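Side-chain contacts in uncharacterized protein AF_0924 (Archaeoglobus fulgidus, PDB 3DT5), which is of unknown function but is probably anchored in the cell membrane, the chain described here being its C-terminal domain with a bound calcium ion: residues D75-S80 / T84-E89; Q93-L98 / W128-K133. All coordinates share one frame; numbering follows the deposited sequence.

Contact 1: D75-S80 / T84-E89; sequences DKIAGS and TFYAKE. With CA (calcium ion), chain B.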
loop_
_atom_site.group_PDB
_atom_site.type_symbol
_atom_site.label_atom_id
_atom_site.label_comp_id
_atom_site.label_asym_id
_atom_site.label_seq_id
_atom_site.Cartn_x
_atom_site.Cartn_y
_atom_site.Cartn_z
ATOM N N ASP A 75 -10.552 -10.705 -4.593
ATOM C CA ASP A 75 -11.777 -9.987 -4.948
ATOM C C ASP A 75 -12.381 -9.448 -3.683
ATOM O O ASP A 75 -12.215 -10.044 -2.622
ATOM C CB ASP A 75 -12.854 -10.924 -5.568
ATOM C CG ASP A 75 -12.541 -11.335 -6.983
ATOM O OD1 ASP A 75 -12.207 -10.455 -7.806
ATOM O OD2 ASP A 75 -12.719 -12.534 -7.308
ATOM N N LYS A 76 -13.157 -8.363 -3.804
ATOM C CA LYS A 76 -14.110 -7.961 -2.744
ATOM C C LYS A 76 -15.492 -8.573 -3.131
ATOM O O LYS A 76 -15.974 -8.368 -4.240
ATOM C CB LYS A 76 -14.230 -6.424 -2.629
ATOM C CG LYS A 76 -12.931 -5.816 -2.125
ATOM C CD LYS A 76 -13.161 -4.531 -1.365
ATOM C CE LYS A 76 -11.806 -3.830 -0.977
ATOM N NZ LYS A 76 -12.058 -2.737 0.041
ATOM N N ILE A 77 -16.073 -9.332 -2.204
ATOM C CA ILE A 77 -17.279 -10.124 -2.464
ATOM C C ILE A 77 -18.318 -9.755 -1.420
ATOM O O ILE A 77 -17.938 -9.369 -0.297
ATOM C CB ILE A 77 -16.915 -11.602 -2.310
ATOM C CG1 ILE A 77 -15.843 -11.973 -3.369
ATOM C CG2 ILE A 77 -18.131 -12.506 -2.399
ATOM C CD1 ILE A 77 -15.006 -13.261 -2.979
ATOM N N ALA A 78 -19.615 -9.835 -1.798
ATOM C CA ALA A 78 -20.748 -9.779 -0.862
ATOM C C ALA A 78 -20.930 -8.424 -0.202
ATOM O O ALA A 78 -21.590 -8.353 0.845
ATOM C CB ALA A 78 -20.639 -10.868 0.211
ATOM N N GLY A 79 -20.311 -7.384 -0.773
ATOM C CA GLY A 79 -20.372 -6.039 -0.165
ATOM C C GLY A 79 -19.322 -5.814 0.926
ATOM O O GLY A 79 -19.288 -4.750 1.525
ATOM N N SER A 80 -18.473 -6.818 1.187
ATOM C CA SER A 80 -17.423 -6.693 2.205
ATOM C C SER A 80 -16.358 -5.645 1.805
ATOM O O SER A 80 -16.066 -5.436 0.607
ATOM C CB SER A 80 -16.741 -8.061 2.437
ATOM O OG SER A 80 -15.742 -7.951 3.456
ATOM N N THR A 84 -10.710 -10.698 -0.395
ATOM C CA THR A 84 -10.704 -12.143 -0.155
ATOM C C THR A 84 -9.651 -12.726 -1.079
ATOM O O THR A 84 -9.767 -12.601 -2.306
ATOM C CB THR A 84 -12.067 -12.796 -0.490
ATOM O OG1 THR A 84 -13.029 -12.355 0.472
ATOM C CG2 THR A 84 -11.986 -14.363 -0.409
ATOM N N PHE A 85 -8.636 -13.356 -0.496
ATOM C CA PHE A 85 -7.604 -14.043 -1.281
ATOM C C PHE A 85 -8.010 -15.495 -1.472
ATOM O O PHE A 85 -8.526 -16.125 -0.541
ATOM C CB PHE A 85 -6.249 -13.992 -0.574
ATOM C CG PHE A 85 -5.557 -12.689 -0.735
ATOM C CD1 PHE A 85 -5.860 -11.612 0.123
ATOM C CD2 PHE A 85 -4.681 -12.473 -1.796
ATOM C CE1 PHE A 85 -5.251 -10.372 -0.039
ATOM C CE2 PHE A 85 -4.061 -11.233 -1.946
ATOM C CZ PHE A 85 -4.343 -10.175 -1.063
ATOM N N TYR A 86 -7.758 -16.032 -2.653
ATOM C CA TYR A 86 -8.088 -17.441 -2.909
ATOM C C TYR A 86 -7.017 -18.409 -2.448
ATOM O O TYR A 86 -7.336 -19.519 -2.112
ATOM C CB TYR A 86 -8.489 -17.671 -4.363
ATOM C CG TYR A 86 -9.693 -16.820 -4.718
ATOM C CD1 TYR A 86 -10.933 -17.062 -4.128
ATOM C CD2 TYR A 86 -9.567 -15.725 -5.595
ATOM C CE1 TYR A 86 -12.012 -16.271 -4.402
ATOM C CE2 TYR A 86 -10.635 -14.936 -5.882
ATOM C CZ TYR A 86 -11.872 -15.205 -5.282
ATOM O OH TYR A 86 -12.975 -14.392 -5.612
ATOM N N ALA A 87 -5.758 -17.988 -2.473
ATOM C CA ALA A 87 -4.663 -18.835 -2.019
ATOM C C ALA A 87 -4.049 -18.235 -0.769
ATOM O O ALA A 87 -3.743 -17.042 -0.729
ATOM C CB ALA A 87 -3.632 -18.977 -3.102
ATOM N N LYS A 88 -3.889 -19.068 0.254
ATOM C CA LYS A 88 -3.327 -18.639 1.517
ATOM C C LYS A 88 -1.968 -17.955 1.328
ATOM O O LYS A 88 -1.684 -16.961 1.995
ATOM C CB LYS A 88 -3.197 -19.829 2.461
ATOM C CG LYS A 88 -2.441 -19.535 3.754
ATOM C CD LYS A 88 -2.691 -20.667 4.774
ATOM C CE LYS A 88 -1.744 -20.608 5.978
ATOM N NZ LYS A 88 -1.861 -21.849 6.819
ATOM N N GLU A 89 -1.158 -18.502 0.411
ATOM C CA GLU A 89 0.189 -18.015 0.093
ATOM C C GLU A 89 0.190 -16.559 -0.416
ATOM O O GLU A 89 1.092 -15.786 -0.157
ATOM C CB GLU A 89 0.860 -18.945 -0.945
ATOM C CG GLU A 89 0.115 -19.132 -2.302
ATOM C CD GLU A 89 -0.575 -20.520 -2.512
ATOM O OE1 GLU A 89 -0.438 -21.065 -3.631
ATOM O OE2 GLU A 89 -1.260 -21.061 -1.600
HETATM CA CA CA B . -10.047 -9.919 -8.674
HETATM O O HOH W 1 -14.467 -9.978 0.131
#

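Contact 2: Q93-L98 / W128-K133; sequences QWKEAL and WLIGYK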
loop_
_atom_site.group_PDB
_atom_site.type_symbol
_atom_site.label_atom_id
_atom_site.label_comp_id
_atom_site.label_asym_id
_atom_site.label_seq_id
_atom_site.Cartn_x
_atom_site.Cartn_y
_atom_site.Cartn_z
ATOM N N GLN A 93 1.859 -13.361 1.421
ATOM C CA GLN A 93 2.782 -12.439 0.684
ATOM C C GLN A 93 2.329 -10.999 0.869
ATOM O O GLN A 93 3.132 -10.124 1.161
ATOM C CB GLN A 93 2.778 -12.680 -0.830
ATOM C CG GLN A 93 3.379 -13.965 -1.271
ATOM C CD GLN A 93 4.132 -13.816 -2.584
ATOM O OE1 GLN A 93 3.734 -13.038 -3.475
ATOM N NE2 GLN A 93 5.253 -14.549 -2.703
ATOM N N TRP A 94 1.033 -10.774 0.693
ATOM C CA TRP A 94 0.483 -9.426 0.828
ATOM C C TRP A 94 0.517 -8.939 2.248
ATOM O O TRP A 94 0.819 -7.770 2.482
ATOM C CB TRP A 94 -0.951 -9.307 0.232
ATOM C CG TRP A 94 -0.878 -9.017 -1.212
ATOM C CD1 TRP A 94 -0.931 -9.908 -2.233
ATOM C CD2 TRP A 94 -0.612 -7.725 -1.809
ATOM N NE1 TRP A 94 -0.728 -9.264 -3.421
ATOM C CE2 TRP A 94 -0.529 -7.924 -3.197
ATOM C CE3 TRP A 94 -0.397 -6.435 -1.289
ATOM C CZ2 TRP A 94 -0.270 -6.871 -4.102
ATOM C CZ3 TRP A 94 -0.130 -5.373 -2.207
ATOM C CH2 TRP A 94 -0.087 -5.609 -3.582
ATOM N N LYS A 95 0.234 -9.804 3.224
ATOM C CA LYS A 95 0.324 -9.324 4.607
ATOM C C LYS A 95 1.758 -8.835 4.946
ATOM O O LYS A 95 1.966 -7.785 5.539
ATOM C CB LYS A 95 -0.112 -10.419 5.576
ATOM C CG LYS A 95 -0.260 -9.864 7.003
ATOM C CD LYS A 95 -0.000 -10.913 8.085
ATOM C CE LYS A 95 0.749 -10.240 9.265
ATOM N NZ LYS A 95 1.354 -11.277 10.177
ATOM N N GLU A 96 2.744 -9.631 4.556
ATOM C CA GLU A 96 4.147 -9.297 4.747
ATOM C C GLU A 96 4.510 -7.979 4.023
ATOM O O GLU A 96 5.182 -7.103 4.576
ATOM C CB GLU A 96 4.952 -10.477 4.221
ATOM C CG GLU A 96 6.394 -10.245 4.025
ATOM C CD GLU A 96 7.140 -11.561 3.730
ATOM O OE1 GLU A 96 6.676 -12.657 4.180
ATOM O OE2 GLU A 96 8.196 -11.485 3.059
ATOM N N ALA A 97 4.072 -7.844 2.778
ATOM C CA ALA A 97 4.401 -6.647 2.000
ATOM C C ALA A 97 3.723 -5.398 2.556
ATOM O O ALA A 97 4.352 -4.341 2.569
ATOM C CB ALA A 97 4.066 -6.839 0.520
ATOM N N LEU A 98 2.457 -5.511 2.980
ATOM C CA LEU A 98 1.756 -4.364 3.570
ATOM C C LEU A 98 2.454 -3.876 4.837
ATOM O O LEU A 98 2.558 -2.666 5.055
ATOM C CB LEU A 98 0.259 -4.669 3.850
ATOM C CG LEU A 98 -0.558 -4.862 2.563
ATOM C CD1 LEU A 98 -1.947 -5.437 2.893
ATOM C CD2 LEU A 98 -0.694 -3.541 1.863
ATOM N N TRP A 128 -5.265 -4.156 8.146
ATOM C CA TRP A 128 -5.295 -4.473 6.714
ATOM C C TRP A 128 -6.623 -5.178 6.405
ATOM O O TRP A 128 -7.044 -6.077 7.155
ATOM C CB TRP A 128 -4.115 -5.356 6.359
ATOM C CG TRP A 128 -2.800 -4.685 6.657
ATOM C CD1 TRP A 128 -1.760 -5.195 7.382
ATOM C CD2 TRP A 128 -2.404 -3.369 6.233
ATOM N NE1 TRP A 128 -0.716 -4.281 7.420
ATOM C CE2 TRP A 128 -1.089 -3.152 6.723
ATOM C CE3 TRP A 128 -3.008 -2.372 5.446
ATOM C CZ2 TRP A 128 -0.374 -1.968 6.448
ATOM C CZ3 TRP A 128 -2.283 -1.189 5.160
ATOM C CH2 TRP A 128 -0.991 -1.003 5.676
ATOM N N LEU A 129 -7.297 -4.754 5.356
ATOM C CA LEU A 129 -8.609 -5.334 5.018
ATOM C C LEU A 129 -8.393 -6.548 4.077
ATOM O O LEU A 129 -8.746 -6.510 2.888
ATOM C CB LEU A 129 -9.512 -4.281 4.386
ATOM C CG LEU A 129 -9.891 -3.138 5.354
ATOM C CD1 LEU A 129 -10.657 -2.089 4.655
ATOM C CD2 LEU A 129 -10.690 -3.585 6.597
ATOM N N ILE A 130 -7.759 -7.588 4.619
ATOM C CA ILE A 130 -7.396 -8.750 3.841
ATOM C C ILE A 130 -7.799 -10.029 4.596
ATOM O O ILE A 130 -7.804 -10.059 5.830
ATOM C CB ILE A 130 -5.887 -8.766 3.501
ATOM C CG1 ILE A 130 -4.991 -8.762 4.772
ATOM C CG2 ILE A 130 -5.507 -7.599 2.480
ATOM C CD1 ILE A 130 -3.506 -9.047 4.475
ATOM N N GLY A 131 -8.108 -11.084 3.852
ATOM C CA GLY A 131 -8.530 -12.368 4.468
ATOM C C GLY A 131 -8.359 -13.520 3.510
ATOM O O GLY A 131 -8.176 -13.310 2.318
ATOM N N TYR A 132 -8.371 -14.747 4.019
ATOM C CA TYR A 132 -8.530 -15.867 3.112
ATOM C C TYR A 132 -9.472 -16.963 3.645
ATOM O O TYR A 132 -9.887 -17.813 2.862
ATOM C CB TYR A 132 -7.169 -16.462 2.723
ATOM C CG TYR A 132 -6.507 -17.147 3.866
ATOM C CD1 TYR A 132 -6.622 -18.531 4.059
ATOM C CD2 TYR A 132 -5.803 -16.405 4.799
ATOM C CE1 TYR A 132 -6.000 -19.157 5.174
ATOM C CE2 TYR A 132 -5.176 -17.004 5.906
ATOM C CZ TYR A 132 -5.273 -18.362 6.094
ATOM O OH TYR A 132 -4.649 -18.899 7.194
ATOM N N LYS A 133 -9.792 -16.968 4.944
ATOM C CA LYS A 133 -10.582 -18.092 5.511
ATOM C C LYS A 133 -12.011 -17.778 5.982
ATOM O O LYS A 133 -12.234 -17.421 7.157
ATOM C CB LYS A 133 -9.796 -18.891 6.571
ATOM C CG LYS A 133 -9.161 -18.079 7.698
ATOM C CD LYS A 133 -8.834 -19.038 8.846
ATOM C CE LYS A 133 -7.523 -18.678 9.569
ATOM N NZ LYS A 133 -7.105 -19.868 10.439
#

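Contact 1: D75-S80 / T84-E89
Asp75 and Thr84 form an antiparallel hydrogen-bonded pair in a short beta hairpin, each backbone giving its N-H to the other's carbonyl. Thr84 N to Asp75 O is the shorter bond, 2.8 Å, and the straighter, 167° at the hydrogen; Asp75 N reaches Thr84 O at 3.1 Å. Beyond this pair a water accepts from Ile77 N and bonds Thr84 OG1 at 2.8 Å. A type I' turn, Ile77 to Ser80, then reverses the chain.

The Asp75 carboxylate, with CG anti to the carbonyl carbon (chi1 -74°), reaches both the ion and Tyr86 OH. OD1 binds the calcium ion at 2.4 Å, alongside Glu44 OE2 and the carbonyl oxygens of Lys71 and Ala74. OD2 accepts from Tyr86 OH at 2.5 Å with its anti lone pair, lying in the tyrosine ring plane at the edge, while the carboxylate plane stands 72° from that ring. Ile77 CD1 touches Thr84 CB (3.9 Å), the two side chains crossing at about a right angle, and meets Tyr86 from the opposite direction. With one oxygen on the metal and the other on a phenol, the carboxylate is probably held against rotation, consistent with Tyr86 as a second-shell residue positioning a calcium ligand.

Contact 2: Q93-L98 / W128-K133
Leu98 and Trp128 lead an apolar contact in which the long helix 88-116 packs against strand 130-131, at one margin of a small mixed beta sheet, and against the loop residue Trp128 that precedes this strand. No hydrogen bond crosses between the two segments; a CH-pi interaction and aliphatic packing hold them. Leu98 CB sits over one face of the Trp128 indole, 3.7 Å from the centroid of the five-membered ring and only 17° off its normal. CD1 of the same leucine extends over the ring atoms nearer the tryptophan's own backbone, approaching Trp128 CG at 3.9 Å. Leucine and indole run antiparallel past one another, the leucine lying over the ring face. Outside the pair, Trp128 NE1 donates to Asp99 OD1, one residue farther along the same helix, which gives the indole N-H a partner and probably helps to fix the ring's rotation. Replacing Trp128 by alanine removes the indole, which would probably leave Asp99 OD1 without this donor and open a gap beside Leu98.

Ile130 continues the apolar surface. Its CG1 lies between the backbone N and the carbonyl carbon (chi1 59°), which brings CD1 against Lys95, while Ile130 CG2 faces Leu98 CD1 at 4.2 Å. Phe34 of helix 16-35 touches Leu98, Trp128 and Ile130 alike, joining a second helix to this packing. On the solvent-exposed side, the aliphatic base of Lys95 crosses Ile130 at about a right angle, with Lys95 CB 3.8 Å from Ile130 CD1.

Contacts 1 and 2 follow one another along the chain, their centres about 10 Å apart; both reach the small sheet, and a segment of each lies on helix 88-116. Strand 83-85, which pairs with 74-75 in contact 1, is also the neighbour of strand 130-131 in contact 2, and Phe85 N probably donates to Gly131 O at 2.9 Å. The Phe85 ring also meets that of Trp94, Phe85 CE2 lying 3.4 Å from Trp94 CD1, so aromatic packing ties hairpin to helix. The calcium site belongs to contact 1 through Asp75; the side chain of Ile130 in contact 2 lies about 12 Å from the ion. Contact 1 is thus the polar, metal-bearing surface end and contact 2 the apolar one.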